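Local coordinates for protein dephospho-CoA kinase (Legionella pneumophila subsp. pneumophila, PDB 4TTR) that probably catalyses the last step of coenzyme A biosynthesis, the ATP-dependent phosphorylation of the 3'-hydroxyl of dephospho-CoA, at residues Val16-Leu21 and Tyr135-Lys140; Leu39-Ile44 and Thr118-Leu123; Gln139-Val144 and Glu181-Val186. One frame throughout, in Å; residues are numbered along the deposited sequence. Where two conformers were deposited one is given.

Interaction 1: Val16-Leu21 and Tyr135-Lys140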
ATOM      1  N   VAL A  16       6.107 -15.098 -11.411  1.00 29.70           N
ATOM      2  CA  VAL A  16       6.822 -15.023 -10.138  1.00 25.04           C
ATOM      3  C   VAL A  16       5.828 -15.143  -8.989  1.00 20.46           C
ATOM      4  O   VAL A  16       4.736 -14.576  -9.050  1.00 25.10           O
ATOM      5  CB  VAL A  16       7.600 -13.694  -9.996  1.00 24.59           C
ATOM      6  CG1 VAL A  16       8.386 -13.664  -8.691  1.00 24.72           C
ATOM      7  CG2 VAL A  16       8.523 -13.482 -11.183  1.00 25.98           C
ATOM      8  N   TYR A  17       6.207 -15.876  -7.947  1.00 14.31           N
ATOM      9  CA  TYR A  17       5.359 -16.015  -6.769  1.00 17.54           C
ATOM     10  C   TYR A  17       5.285 -14.668  -6.053  1.00 12.81           C
ATOM     11  O   TYR A  17       6.266 -14.217  -5.459  1.00 15.68           O
ATOM     12  CB  TYR A  17       5.895 -17.105  -5.834  1.00 12.94           C
ATOM     13  CG  TYR A  17       4.888 -17.555  -4.800  1.00 14.09           C
ATOM     14  CD1 TYR A  17       4.617 -16.776  -3.682  1.00 14.11           C
ATOM     15  CD2 TYR A  17       4.200 -18.756  -4.943  1.00 14.81           C
ATOM     16  CE1 TYR A  17       3.692 -17.178  -2.735  1.00 14.13           C
ATOM     17  CE2 TYR A  17       3.274 -19.166  -4.001  1.00 14.57           C
ATOM     18  CZ  TYR A  17       3.024 -18.371  -2.898  1.00 15.96           C
ATOM     19  OH  TYR A  17       2.107 -18.765  -1.951  1.00 17.09           O
ATOM     20  N   SER A  18       4.117 -14.035  -6.119  1.00 12.90           N
ATOM     21  CA  SER A  18       3.944 -12.680  -5.603  0.53 16.82           C
ATOM     22  C   SER A  18       2.955 -12.613  -4.444  1.00 14.70           C
ATOM     23  O   SER A  18       1.870 -13.194  -4.495  1.00 14.71           O
ATOM     24  CB  SER A  18       3.480 -11.748  -6.723  0.53 17.37           C
ATOM     25  OG  SER A  18       2.238 -12.169  -7.256  0.53 17.51           O
ATOM     26  N   VAL A  19       3.350 -11.893  -3.402  1.00 12.31           N
ATOM     27  CA  VAL A  19       2.516 -11.666  -2.236  1.00 13.06           C
ATOM     28  C   VAL A  19       2.140 -10.192  -2.184  1.00 12.33           C
ATOM     29  O   VAL A  19       3.010  -9.325  -2.131  1.00 13.91           O
ATOM     30  CB  VAL A  19       3.242 -12.069  -0.938  1.00 13.56           C
ATOM     31  CG1 VAL A  19       2.402 -11.727   0.284  1.00 12.69           C
ATOM     32  CG2 VAL A  19       3.587 -13.548  -0.967  1.00 11.65           C
ATOM     33  N   GLY A  20       0.842  -9.915  -2.195  1.00 10.57           N
ATOM     34  CA  GLY A  20       0.362  -8.554  -2.064  1.00 11.98           C
ATOM     35  C   GLY A  20       0.398  -8.109  -0.617  1.00 13.17           C
ATOM     36  O   GLY A  20      -0.153  -8.780   0.251  1.00 14.52           O
ATOM     37  N   LEU A  21       1.060  -6.984  -0.361  1.00 13.07           N
ATOM     38  CA  LEU A  21       1.113  -6.402   0.976  1.00 12.97           C
ATOM     39  C   LEU A  21       0.144  -5.228   1.097  1.00 14.21           C
ATOM     40  O   LEU A  21       0.272  -4.225   0.392  1.00 14.27           O
ATOM     41  CB  LEU A  21       2.536  -5.945   1.308  1.00 13.33           C
ATOM     42  CG  LEU A  21       2.703  -5.155   2.611  1.00 15.65           C
ATOM     43  CD1 LEU A  21       2.301  -5.991   3.809  1.00 13.86           C
ATOM     44  CD2 LEU A  21       4.127  -4.660   2.765  1.00 17.50           C
ATOM     45  N   TYR A 135      -4.923  -6.836 -10.004  1.00 33.34           N
ATOM     46  CA  TYR A 135      -3.902  -7.691  -9.398  1.00 33.38           C
ATOM     47  C   TYR A 135      -4.357  -9.149  -9.310  1.00 35.21           C
ATOM     48  O   TYR A 135      -4.367  -9.734  -8.226  1.00 33.71           O
ATOM     49  CB  TYR A 135      -3.541  -7.178  -8.003  1.00 28.76           C
ATOM     50  CG  TYR A 135      -2.923  -5.802  -8.010  1.00 27.76           C
ATOM     51  CD1 TYR A 135      -1.596  -5.622  -8.370  1.00 26.16           C
ATOM     52  CD2 TYR A 135      -3.666  -4.682  -7.659  1.00 28.93           C
ATOM     53  CE1 TYR A 135      -1.021  -4.369  -8.384  1.00 29.16           C
ATOM     54  CE2 TYR A 135      -3.100  -3.420  -7.667  1.00 31.87           C
ATOM     55  CZ  TYR A 135      -1.776  -3.271  -8.031  1.00 33.50           C
ATOM     56  OH  TYR A 135      -1.204  -2.021  -8.044  1.00 42.80           O
ATOM     57  N   PRO A 136      -4.729  -9.742 -10.455  1.00 39.72           N
ATOM     58  CA  PRO A 136      -5.215 -11.124 -10.496  1.00 42.50           C
ATOM     59  C   PRO A 136      -4.098 -12.160 -10.375  1.00 37.86           C
ATOM     60  O   PRO A 136      -4.383 -13.352 -10.261  1.00 42.23           O
ATOM     61  CB  PRO A 136      -5.877 -11.211 -11.871  1.00 41.97           C
ATOM     62  CG  PRO A 136      -5.082 -10.274 -12.707  1.00 39.92           C
ATOM     63  CD  PRO A 136      -4.712  -9.133 -11.798  1.00 35.93           C
ATOM     64  N   TYR A 137      -2.850 -11.703 -10.392  1.00 33.03           N
ATOM     65  CA  TYR A 137      -1.699 -12.602 -10.440  1.00 32.84           C
ATOM     66  C   TYR A 137      -1.092 -12.897  -9.067  1.00 29.71           C
ATOM     67  O   TYR A 137      -0.136 -13.662  -8.961  1.00 32.13           O
ATOM     68  CB  TYR A 137      -0.620 -12.018 -11.360  1.00 32.07           C
ATOM     69  CG  TYR A 137      -0.276 -10.566 -11.092  1.00 32.23           C
ATOM     70  CD1 TYR A 137      -0.910  -9.545 -11.787  1.00 28.77           C
ATOM     71  CD2 TYR A 137       0.689 -10.221 -10.156  1.00 29.59           C
ATOM     72  CE1 TYR A 137      -0.596  -8.219 -11.554  1.00 28.49           C
ATOM     73  CE2 TYR A 137       1.009  -8.899  -9.917  1.00 28.58           C
ATOM     74  CZ  TYR A 137       0.364  -7.903 -10.617  1.00 28.94           C
ATOM     75  OH  TYR A 137       0.680  -6.588 -10.379  1.00 24.80           O
ATOM     76  N   LEU A 138      -1.645 -12.296  -8.020  1.00 24.65           N
ATOM     77  CA  LEU A 138      -1.136 -12.505  -6.670  1.00 20.61           C
ATOM     78  C   LEU A 138      -1.443 -13.912  -6.168  1.00 18.98           C
ATOM     79  O   LEU A 138      -2.573 -14.377  -6.278  1.00 20.78           O
ATOM     80  CB  LEU A 138      -1.739 -11.472  -5.714  1.00 21.78           C
ATOM     81  CG  LEU A 138      -1.444 -10.003  -6.019  1.00 19.40           C
ATOM     82  CD1 LEU A 138      -2.132  -9.118  -4.994  1.00 26.65           C
ATOM     83  CD2 LEU A 138       0.053  -9.735  -6.045  1.00 17.14           C
ATOM     84  N   GLN A 139      -0.442 -14.589  -5.611  1.00 17.66           N
ATOM     85  CA  GLN A 139      -0.665 -15.892  -4.992  1.00 19.12           C
ATOM     86  C   GLN A 139      -1.282 -15.726  -3.612  1.00 18.47           C
ATOM     87  O   GLN A 139      -2.119 -16.521  -3.189  1.00 17.80           O
ATOM     88  CB  GLN A 139       0.643 -16.679  -4.858  1.00 17.26           C
ATOM     89  CG  GLN A 139       1.215 -17.263  -6.136  1.00 17.68           C
ATOM     90  CD  GLN A 139       0.165 -17.878  -7.024  1.00 27.71           C
ATOM     91  OE1 GLN A 139      -0.530 -18.830  -6.641  1.00 31.27           O
ATOM     92  NE2 GLN A 139       0.062 -17.351  -8.242  1.00 30.54           N
ATOM     93  N   LYS A 140      -0.834 -14.691  -2.911  1.00 20.73           N
ATOM     94  CA  LYS A 140      -1.254 -14.442  -1.543  1.00 18.04           C
ATOM     95  C   LYS A 140      -1.508 -12.962  -1.329  1.00 15.53           C
ATOM     96  O   LYS A 140      -0.936 -12.123  -2.024  1.00 12.37           O
ATOM     97  CB  LYS A 140      -0.191 -14.920  -0.557  1.00 16.33           C
ATOM     98  CG  LYS A 140       0.129 -16.389  -0.636  1.00 21.00           C
ATOM     99  CD  LYS A 140      -1.007 -17.222  -0.094  1.00 21.86           C
ATOM    100  CE  LYS A 140      -0.508 -18.576   0.338  1.00 24.62           C
ATOM    101  NZ  LYS A 140      -1.606 -19.455   0.792  1.00 28.43           N
TER
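The ring of Tyr-17 lies with one face over the aliphatic part of Gln-139, the two side chains crossing at about a right angle. Gln-139 CG makes a CH-pi contact 3.6 Å from the ring centroid, displaced toward the CD2-CE2 rim, while Gln-139 CB sits under CZ. A chi1 of -74° sets Gln-139 CG beside its own backbone N and against the tyrosine face; the chain then bends at chi2, and the amide leads away from the ring. Beyond the ring, Tyr-17 OH rests on the lysine methylenes, 3.4 Å from Lys-140 CG. Ser-18 O receives Gln-139 N at 2.9 Å, in the carbonyl plane, and takes a second, weak bond from Lys-140 N. Gly-20 N then donates to Lys-140 O (2.8 Å), so one carbonyl and one amide two residues apart hold the incoming chain. Leu-138 sets CD1 3.9 Å from Gly-20 CA, with CD2 also near Gly-20 N. Helix 192-213 adds Glu-210 and Ala-211 against Tyr-17. A type I turn over Tyr-135 to Leu-138 leads into the parallel bridge of Val-19 with Lys-140, where strand 140-145 joins the central strand 18-23 of the parallel sheet of a P-loop kinase.

Interaction 2: Leu39-Ile44 and Thr118-Leu123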
ATOM      1  N   LEU A  39      15.162  -9.426   4.783  1.00 16.78           N
ATOM      2  CA  LEU A  39      15.296 -10.878   4.654  1.00 15.41           C
ATOM      3  C   LEU A  39      15.672 -11.265   3.226  1.00 18.19           C
ATOM      4  O   LEU A  39      15.657 -12.442   2.869  1.00 16.49           O
ATOM      5  CB  LEU A  39      13.999 -11.576   5.064  1.00 16.05           C
ATOM      6  CG  LEU A  39      13.706 -11.571   6.565  1.00 17.84           C
ATOM      7  CD1 LEU A  39      12.253 -11.933   6.835  1.00 15.74           C
ATOM      8  CD2 LEU A  39      14.643 -12.525   7.301  1.00 17.36           C
ATOM      9  N   GLY A  40      15.994 -10.264   2.411  1.00 15.28           N
ATOM     10  CA  GLY A  40      16.464 -10.493   1.060  1.00 15.35           C
ATOM     11  C   GLY A  40      15.350 -10.625   0.043  1.00 17.06           C
ATOM     12  O   GLY A  40      15.581 -11.086  -1.075  1.00 15.09           O
ATOM     13  N   ILE A  41      14.140 -10.226   0.422  1.00 12.15           N
ATOM     14  CA  ILE A  41      13.003 -10.296  -0.488  1.00 13.43           C
ATOM     15  C   ILE A  41      12.870  -9.003  -1.285  1.00 17.41           C
ATOM     16  O   ILE A  41      12.956  -7.907  -0.730  1.00 16.41           O
ATOM     17  CB  ILE A  41      11.685 -10.567   0.266  1.00 14.96           C
ATOM     18  CG1 ILE A  41      11.777 -11.881   1.046  1.00 15.12           C
ATOM     19  CG2 ILE A  41      10.502 -10.606  -0.702  1.00 13.47           C
ATOM     20  CD1 ILE A  41      12.116 -13.109   0.192  1.00 12.12           C
ATOM     21  N   ASN A  42      12.661  -9.147  -2.589  1.00 15.66           N
ATOM     22  CA  ASN A  42      12.391  -8.012  -3.462  1.00 17.67           C
ATOM     23  C   ASN A  42      11.016  -7.429  -3.161  1.00 16.77           C
ATOM     24  O   ASN A  42      10.006  -8.127  -3.260  1.00 16.50           O
ATOM     25  CB  ASN A  42      12.467  -8.431  -4.935  1.00 19.10           C
ATOM     26  CG  ASN A  42      13.897  -8.666  -5.425  1.00 21.80           C
ATOM     27  OD1 ASN A  42      14.152  -8.624  -6.627  1.00 23.75           O
ATOM     28  ND2 ASN A  42      14.827  -8.915  -4.506  1.00 26.09           N
ATOM     29  N   VAL A  43      10.979  -6.155  -2.791  1.00 13.89           N
ATOM     30  CA  VAL A  43       9.721  -5.475  -2.513  1.00 16.62           C
ATOM     31  C   VAL A  43       9.444  -4.430  -3.588  1.00 16.73           C
ATOM     32  O   VAL A  43      10.246  -3.525  -3.804  1.00 14.81           O
ATOM     33  CB  VAL A  43       9.732  -4.800  -1.132  1.00 17.64           C
ATOM     34  CG1 VAL A  43       8.383  -4.153  -0.843  1.00 17.69           C
ATOM     35  CG2 VAL A  43      10.076  -5.814  -0.053  1.00 17.04           C
ATOM     36  N   ILE A  44       8.310  -4.575  -4.264  1.00 13.39           N
ATOM     37  CA  ILE A  44       7.865  -3.594  -5.244  1.00 19.70           C
ATOM     38  C   ILE A  44       6.851  -2.661  -4.585  1.00 18.54           C
ATOM     39  O   ILE A  44       5.808  -3.107  -4.103  1.00 19.46           O
ATOM     40  CB  ILE A  44       7.246  -4.270  -6.484  1.00 18.73           C
ATOM     41  CG1 ILE A  44       8.270  -5.201  -7.143  1.00 18.83           C
ATOM     42  CG2 ILE A  44       6.776  -3.219  -7.484  1.00 20.47           C
ATOM     43  CD1 ILE A  44       7.703  -6.083  -8.237  1.00 18.22           C
ATOM     44  N   THR A 118      15.068 -11.180  -8.151  1.00 16.08           N
ATOM     45  CA  THR A 118      16.181 -12.048  -7.775  1.00 21.70           C
ATOM     46  C   THR A 118      15.889 -12.886  -6.529  1.00 22.29           C
ATOM     47  O   THR A 118      16.727 -13.683  -6.109  1.00 31.20           O
ATOM     48  CB  THR A 118      17.454 -11.221  -7.519  1.00 22.43           C
ATOM     49  OG1 THR A 118      17.159 -10.169  -6.592  1.00 24.55           O
ATOM     50  CG2 THR A 118      17.977 -10.613  -8.821  1.00 19.53           C
ATOM     51  N   SER A 119      14.712 -12.700  -5.939  1.00 20.74           N
ATOM     52  CA  SER A 119      14.347 -13.405  -4.714  1.00 16.73           C
ATOM     53  C   SER A 119      13.388 -14.564  -5.011  1.00 14.04           C
ATOM     54  O   SER A 119      12.787 -14.606  -6.083  1.00 15.87           O
ATOM     55  CB  SER A 119      13.726 -12.430  -3.707  1.00 15.43           C
ATOM     56  OG  SER A 119      12.608 -11.756  -4.256  1.00 16.70           O
ATOM     57  N   PRO A 120      13.255 -15.515  -4.066  1.00 15.24           N
ATOM     58  CA  PRO A 120      12.418 -16.707  -4.265  1.00 11.85           C
ATOM     59  C   PRO A 120      10.938 -16.377  -4.427  1.00 13.76           C
ATOM     60  O   PRO A 120      10.205 -17.108  -5.094  1.00 12.53           O
ATOM     61  CB  PRO A 120      12.653 -17.525  -2.987  1.00 15.98           C
ATOM     62  CG  PRO A 120      13.904 -16.988  -2.398  1.00 14.26           C
ATOM     63  CD  PRO A 120      13.944 -15.548  -2.763  1.00 13.82           C
ATOM     64  N   TYR A 121      10.500 -15.299  -3.788  1.00 13.91           N
ATOM     65  CA  TYR A 121       9.168 -14.760  -4.018  1.00 12.28           C
ATOM     66  C   TYR A 121       9.266 -13.246  -3.918  1.00 14.50           C
ATOM     67  O   TYR A 121      10.274 -12.721  -3.441  1.00 11.34           O
ATOM     68  CB  TYR A 121       8.150 -15.321  -3.020  1.00 12.20           C
ATOM     69  CG  TYR A 121       8.378 -14.878  -1.593  1.00 13.45           C
ATOM     70  CD1 TYR A 121       9.189 -15.615  -0.738  1.00 12.80           C
ATOM     71  CD2 TYR A 121       7.785 -13.725  -1.102  1.00 11.08           C
ATOM     72  CE1 TYR A 121       9.406 -15.214   0.558  1.00 12.29           C
ATOM     73  CE2 TYR A 121       7.997 -13.315   0.195  1.00 10.57           C
ATOM     74  CZ  TYR A 121       8.809 -14.061   1.020  1.00 13.65           C
ATOM     75  OH  TYR A 121       9.025 -13.665   2.316  1.00 13.74           O
ATOM     76  N   CYS A 122       8.226 -12.557  -4.374  1.00 14.09           N
ATOM     77  CA  CYS A 122       8.227 -11.097  -4.441  1.00 15.49           C
ATOM     78  C   CYS A 122       7.090 -10.517  -3.610  1.00 14.02           C
ATOM     79  O   CYS A 122       6.009 -11.092  -3.531  1.00 15.25           O
ATOM     80  CB  CYS A 122       8.107 -10.632  -5.897  1.00 18.13           C
ATOM     81  SG  CYS A 122       8.242  -8.841  -6.152  1.00 33.03           S
ATOM     82  N   LEU A 123       7.355  -9.376  -2.990  1.00 13.41           N
ATOM     83  CA  LEU A 123       6.353  -8.655  -2.223  1.00 16.38           C
ATOM     84  C   LEU A 123       5.952  -7.387  -2.969  1.00 14.87           C
ATOM     85  O   LEU A 123       6.806  -6.590  -3.343  1.00 14.55           O
ATOM     86  CB  LEU A 123       6.895  -8.315  -0.838  1.00 15.79           C
ATOM     87  CG  LEU A 123       5.868  -7.928   0.221  1.00 15.91           C
ATOM     88  CD1 LEU A 123       5.087  -9.147   0.685  1.00 16.31           C
ATOM     89  CD2 LEU A 123       6.573  -7.268   1.386  1.00 19.50           C
TER
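Asn-42 N donates to Ser-119 OG (3.1 Å), and that hydroxyl in turn donates a hydrogen bond to Tyr-121 O at 2.7 Å, so Ser-119 bridges Asn-42 and Tyr-121. The side chains of Asn-42 and Thr-118 cross at about a right angle: Thr-118 N reaches Asn-42 OD1 at 3.1 Å from well above the carbonyl plane, and Asn-42 ND2 adds a weak bond to Thr-118 OG1. Further on, Asn-42 O takes Leu-123 N in a nearly straight bond, and Leu-123 O takes Ile-44 N at 2.7 Å. These two bonds flank the parallel bridge of Val-43 with Leu-123, which sets strand 42-45 at the edge of the five-stranded parallel sheet of this P-loop fold, beside strand 122-125. Gly-40, at positive phi, is the C-prime residue of the Schellman motif ending helix 29-38. Next to it, Ile-41 has CG1 beside its backbone N (chi1 -59°), and a bend at chi2 (-57°) brings CD1 over one face of the Tyr-121 ring, 3.8 Å from the centroid and shifted toward CE1 and CZ; the ring's OH is hydrogen-bonded to His-204 ND1. Val-43 and Leu-123 lie side by side, pointing the same way, Val-43 CG2 4.1 Å from Leu-123 CD2. Toward helix 92-115, Ile-44 CD1 packs on Cys-122 SG at 3.5 Å, and Leu-114 touches both residues.

Interaction 3: Gln139-Val144 and Glu181-Val186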
ATOM      1  N   GLN A 139      -0.442 -14.589  -5.611  1.00 17.66           N
ATOM      2  CA  GLN A 139      -0.665 -15.892  -4.992  1.00 19.12           C
ATOM      3  C   GLN A 139      -1.282 -15.726  -3.612  1.00 18.47           C
ATOM      4  O   GLN A 139      -2.119 -16.521  -3.189  1.00 17.80           O
ATOM      5  CB  GLN A 139       0.643 -16.679  -4.858  1.00 17.26           C
ATOM      6  CG  GLN A 139       1.215 -17.263  -6.136  1.00 17.68           C
ATOM      7  CD  GLN A 139       0.165 -17.878  -7.024  1.00 27.71           C
ATOM      8  OE1 GLN A 139      -0.530 -18.830  -6.641  1.00 31.27           O
ATOM      9  NE2 GLN A 139       0.062 -17.351  -8.242  1.00 30.54           N
ATOM     10  N   LYS A 140      -0.834 -14.691  -2.911  1.00 20.73           N
ATOM     11  CA  LYS A 140      -1.254 -14.442  -1.543  1.00 18.04           C
ATOM     12  C   LYS A 140      -1.508 -12.962  -1.329  1.00 15.53           C
ATOM     13  O   LYS A 140      -0.936 -12.123  -2.024  1.00 12.37           O
ATOM     14  CB  LYS A 140      -0.191 -14.920  -0.557  1.00 16.33           C
ATOM     15  CG  LYS A 140       0.129 -16.389  -0.636  1.00 21.00           C
ATOM     16  CD  LYS A 140      -1.007 -17.222  -0.094  1.00 21.86           C
ATOM     17  CE  LYS A 140      -0.508 -18.576   0.338  1.00 24.62           C
ATOM     18  NZ  LYS A 140      -1.606 -19.455   0.792  1.00 28.43           N
ATOM     19  N   VAL A 141      -2.367 -12.658  -0.362  1.00 14.61           N
ATOM     20  CA  VAL A 141      -2.533 -11.298   0.125  1.00 12.51           C
ATOM     21  C   VAL A 141      -2.245 -11.276   1.623  1.00 12.05           C
ATOM     22  O   VAL A 141      -2.750 -12.109   2.381  1.00 12.17           O
ATOM     23  CB  VAL A 141      -3.949 -10.754  -0.159  1.00 16.99           C
ATOM     24  CG1 VAL A 141      -4.135  -9.370   0.459  1.00 17.18           C
ATOM     25  CG2 VAL A 141      -4.201 -10.697  -1.662  1.00 18.47           C
ATOM     26  N   LEU A 142      -1.405 -10.331   2.025  1.00 10.79           N
ATOM     27  CA  LEU A 142      -1.082 -10.094   3.424  1.00  9.97           C
ATOM     28  C   LEU A 142      -1.664  -8.748   3.835  1.00  8.13           C
ATOM     29  O   LEU A 142      -1.384  -7.724   3.215  1.00 13.96           O
ATOM     30  CB  LEU A 142       0.434 -10.122   3.645  1.00  7.77           C
ATOM     31  CG  LEU A 142       0.969  -9.672   5.007  1.00  6.48           C
ATOM     32  CD1 LEU A 142       0.435 -10.551   6.129  1.00  9.56           C
ATOM     33  CD2 LEU A 142       2.485  -9.694   4.991  1.00 12.11           C
ATOM     34  N   LEU A 143      -2.490  -8.769   4.872  1.00 11.92           N
ATOM     35  CA  LEU A 143      -3.100  -7.559   5.403  1.00 12.06           C
ATOM     36  C   LEU A 143      -2.554  -7.267   6.795  1.00 10.85           C
ATOM     37  O   LEU A 143      -2.703  -8.074   7.709  1.00 11.33           O
ATOM     38  CB  LEU A 143      -4.620  -7.705   5.436  1.00 12.40           C
ATOM     39  CG  LEU A 143      -5.412  -6.670   6.236  1.00 13.48           C
ATOM     40  CD1 LEU A 143      -5.106  -5.255   5.769  1.00 13.69           C
ATOM     41  CD2 LEU A 143      -6.894  -6.974   6.117  1.00 15.60           C
ATOM     42  N   VAL A 144      -1.906  -6.117   6.942  1.00 10.35           N
ATOM     43  CA  VAL A 144      -1.371  -5.695   8.232  1.00 11.90           C
ATOM     44  C   VAL A 144      -2.361  -4.769   8.917  1.00 15.06           C
ATOM     45  O   VAL A 144      -2.805  -3.790   8.326  1.00 15.30           O
ATOM     46  CB  VAL A 144      -0.022  -4.976   8.079  1.00 13.08           C
ATOM     47  CG1 VAL A 144       0.568  -4.643   9.447  1.00 16.48           C
ATOM     48  CG2 VAL A 144       0.942  -5.831   7.274  1.00 12.32           C
ATOM     49  N   GLU A 181     -11.629 -11.005   5.199  1.00 21.60           N
ATOM     50  CA  GLU A 181     -12.042 -12.309   4.697  1.00 25.26           C
ATOM     51  C   GLU A 181     -11.157 -12.771   3.542  1.00 22.11           C
ATOM     52  O   GLU A 181     -10.743 -13.929   3.491  1.00 23.69           O
ATOM     53  CB  GLU A 181     -13.502 -12.264   4.244  1.00 29.65           C
ATOM     54  CG  GLU A 181     -14.503 -12.164   5.382  1.00 32.91           C
ATOM     55  CD  GLU A 181     -15.905 -11.858   4.896  1.00 46.10           C
ATOM     56  OE1 GLU A 181     -16.688 -12.808   4.689  1.00 51.86           O
ATOM     57  OE2 GLU A 181     -16.224 -10.664   4.715  1.00 50.40           O
ATOM     58  N   ALA A 182     -10.868 -11.856   2.622  1.00 18.67           N
ATOM     59  CA  ALA A 182     -10.135 -12.194   1.406  1.00 21.94           C
ATOM     60  C   ALA A 182      -8.666 -12.482   1.689  1.00 18.43           C
ATOM     61  O   ALA A 182      -8.059 -13.331   1.040  1.00 24.83           O
ATOM     62  CB  ALA A 182     -10.259 -11.066   0.390  1.00 23.13           C
ATOM     63  N   ALA A 183      -8.099 -11.767   2.654  1.00 16.32           N
ATOM     64  CA  ALA A 183      -6.683 -11.897   2.968  1.00 16.31           C
ATOM     65  C   ALA A 183      -6.348 -13.324   3.381  1.00 18.40           C
ATOM     66  O   ALA A 183      -7.096 -13.954   4.127  1.00 16.13           O
ATOM     67  CB  ALA A 183      -6.295 -10.923   4.067  1.00 15.81           C
ATOM     68  N   ASP A 184      -5.224 -13.830   2.885  1.00 16.71           N
ATOM     69  CA  ASP A 184      -4.769 -15.170   3.233  1.00 14.80           C
ATOM     70  C   ASP A 184      -4.109 -15.156   4.600  1.00 13.47           C
ATOM     71  O   ASP A 184      -4.208 -16.115   5.360  1.00 17.62           O
ATOM     72  CB  ASP A 184      -3.807 -15.700   2.172  1.00 18.96           C
ATOM     73  CG  ASP A 184      -4.443 -15.763   0.804  1.00 32.01           C
ATOM     74  OD1 ASP A 184      -5.231 -16.703   0.570  1.00 27.86           O
ATOM     75  OD2 ASP A 184      -4.175 -14.865  -0.027  1.00 21.16           O
ATOM     76  N   ASP A 185      -3.449 -14.047   4.912  1.00 14.39           N
ATOM     77  CA  ASP A 185      -2.846 -13.858   6.221  1.00  9.97           C
ATOM     78  C   ASP A 185      -3.083 -12.438   6.716  1.00 14.79           C
ATOM     79  O   ASP A 185      -3.001 -11.477   5.948  1.00 10.37           O
ATOM     80  CB  ASP A 185      -1.349 -14.158   6.171  1.00 13.84           C
ATOM     81  CG  ASP A 185      -1.057 -15.571   5.703  1.00 21.69           C
ATOM     82  OD1 ASP A 185      -1.212 -16.512   6.513  1.00 19.40           O
ATOM     83  OD2 ASP A 185      -0.677 -15.739   4.526  1.00 14.42           O
ATOM     84  N   VAL A 186      -3.399 -12.328   8.002  1.00 10.40           N
ATOM     85  CA  VAL A 186      -3.577 -11.049   8.663  1.00  8.92           C
ATOM     86  C   VAL A 186      -2.549 -10.922   9.782  1.00 11.53           C
ATOM     87  O   VAL A 186      -2.544 -11.711  10.724  1.00 12.61           O
ATOM     88  CB  VAL A 186      -4.998 -10.904   9.233  1.00 10.83           C
ATOM     89  CG1 VAL A 186      -5.144  -9.594  10.000  1.00 11.00           C
ATOM     90  CG2 VAL A 186      -6.029 -10.992   8.114  1.00 11.72           C
TER
HETATM   91  O   HOH W   1      -1.119 -18.245   3.651  1.00 31.26           O
HETATM   92  O   HOH W   2      -3.472 -19.060  -1.000  1.00 40.35           O
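Val-141 O accepts two backbone N-H groups, Asp-184 N at 3.1 Å and Asp-185 N at 3.3 Å. The second arrives nearly along the C=O axis; the first is more bent, with its donor tilted from the carbonyl plane. The two bonds hold the chain where it passes from helix 177-182 to strand 185-188, an outermost strand of the parallel P-loop sheet. Asp-184 returns a bond to the same residue: OD2 accepts Val-141 N at 2.9 Å through its anti lone pair, so the peptide groups on both sides of the Val-141 CA are tied to one aspartate. With chi1 at -59°, Asp-184 CG stands beside its own backbone N, and the carboxylate lies against Lys-140 CD. Leu-143 N continues the pairing to Asp-185 O (3.0 Å), with parallel bridges of Leu-142 to Asp-185 and Leu-143 to Val-186 and a further backbone bond from Leu-143 to Leu-187. On the face carrying Leu-142 and Asp-185, the leucine CD1 touches Asp-185 CB at 4.0 Å, and Leu-203 and Tyr-207 of helix 192-213 cover both residues. On the face of Leu-143 and Val-186, Leu-180 touches both; Leu-143 CB also meets Ala-183 CB at 3.9 Å. Asp-185 OD1 forms a salt bridge with Lys-206, which should favour the charged carboxylate. The Lys-140 ammonium makes no direct salt bridge to either aspartate and has a long, weak ion pair with Glu-210; one water accepts from NZ and donates to Asp-185 OD2 at 2.7 Å, and a second accepts from NZ and donates only weakly to Asp-184 OD1.

The three contacts run across one parallel sheet, ordered 42-45, 122-125, 18-23, 140-145, 185-188. Interactions 1 and 2, with centres 12 Å apart, meet where Val-19 N lies 2.8 Å from Cys-122 O and Tyr-17 O equally near Cys-122 N, both probable hydrogen bonds. Interactions 1 and 3 share Gln-139 and Lys-140, and Gly-20 O continues their common ladder to Leu-142 N at 2.7 Å. Interactions 2 and 3 do not touch, their nearest atoms being about 5 Å apart. Strand 18-23 runs toward the predicted ATP-binding loop, residues 26-31, which holds 1,3-butanediol here; the side chain of Leu-143 is about 11 Å from that ligand, and that of Val-43 about 12 Å.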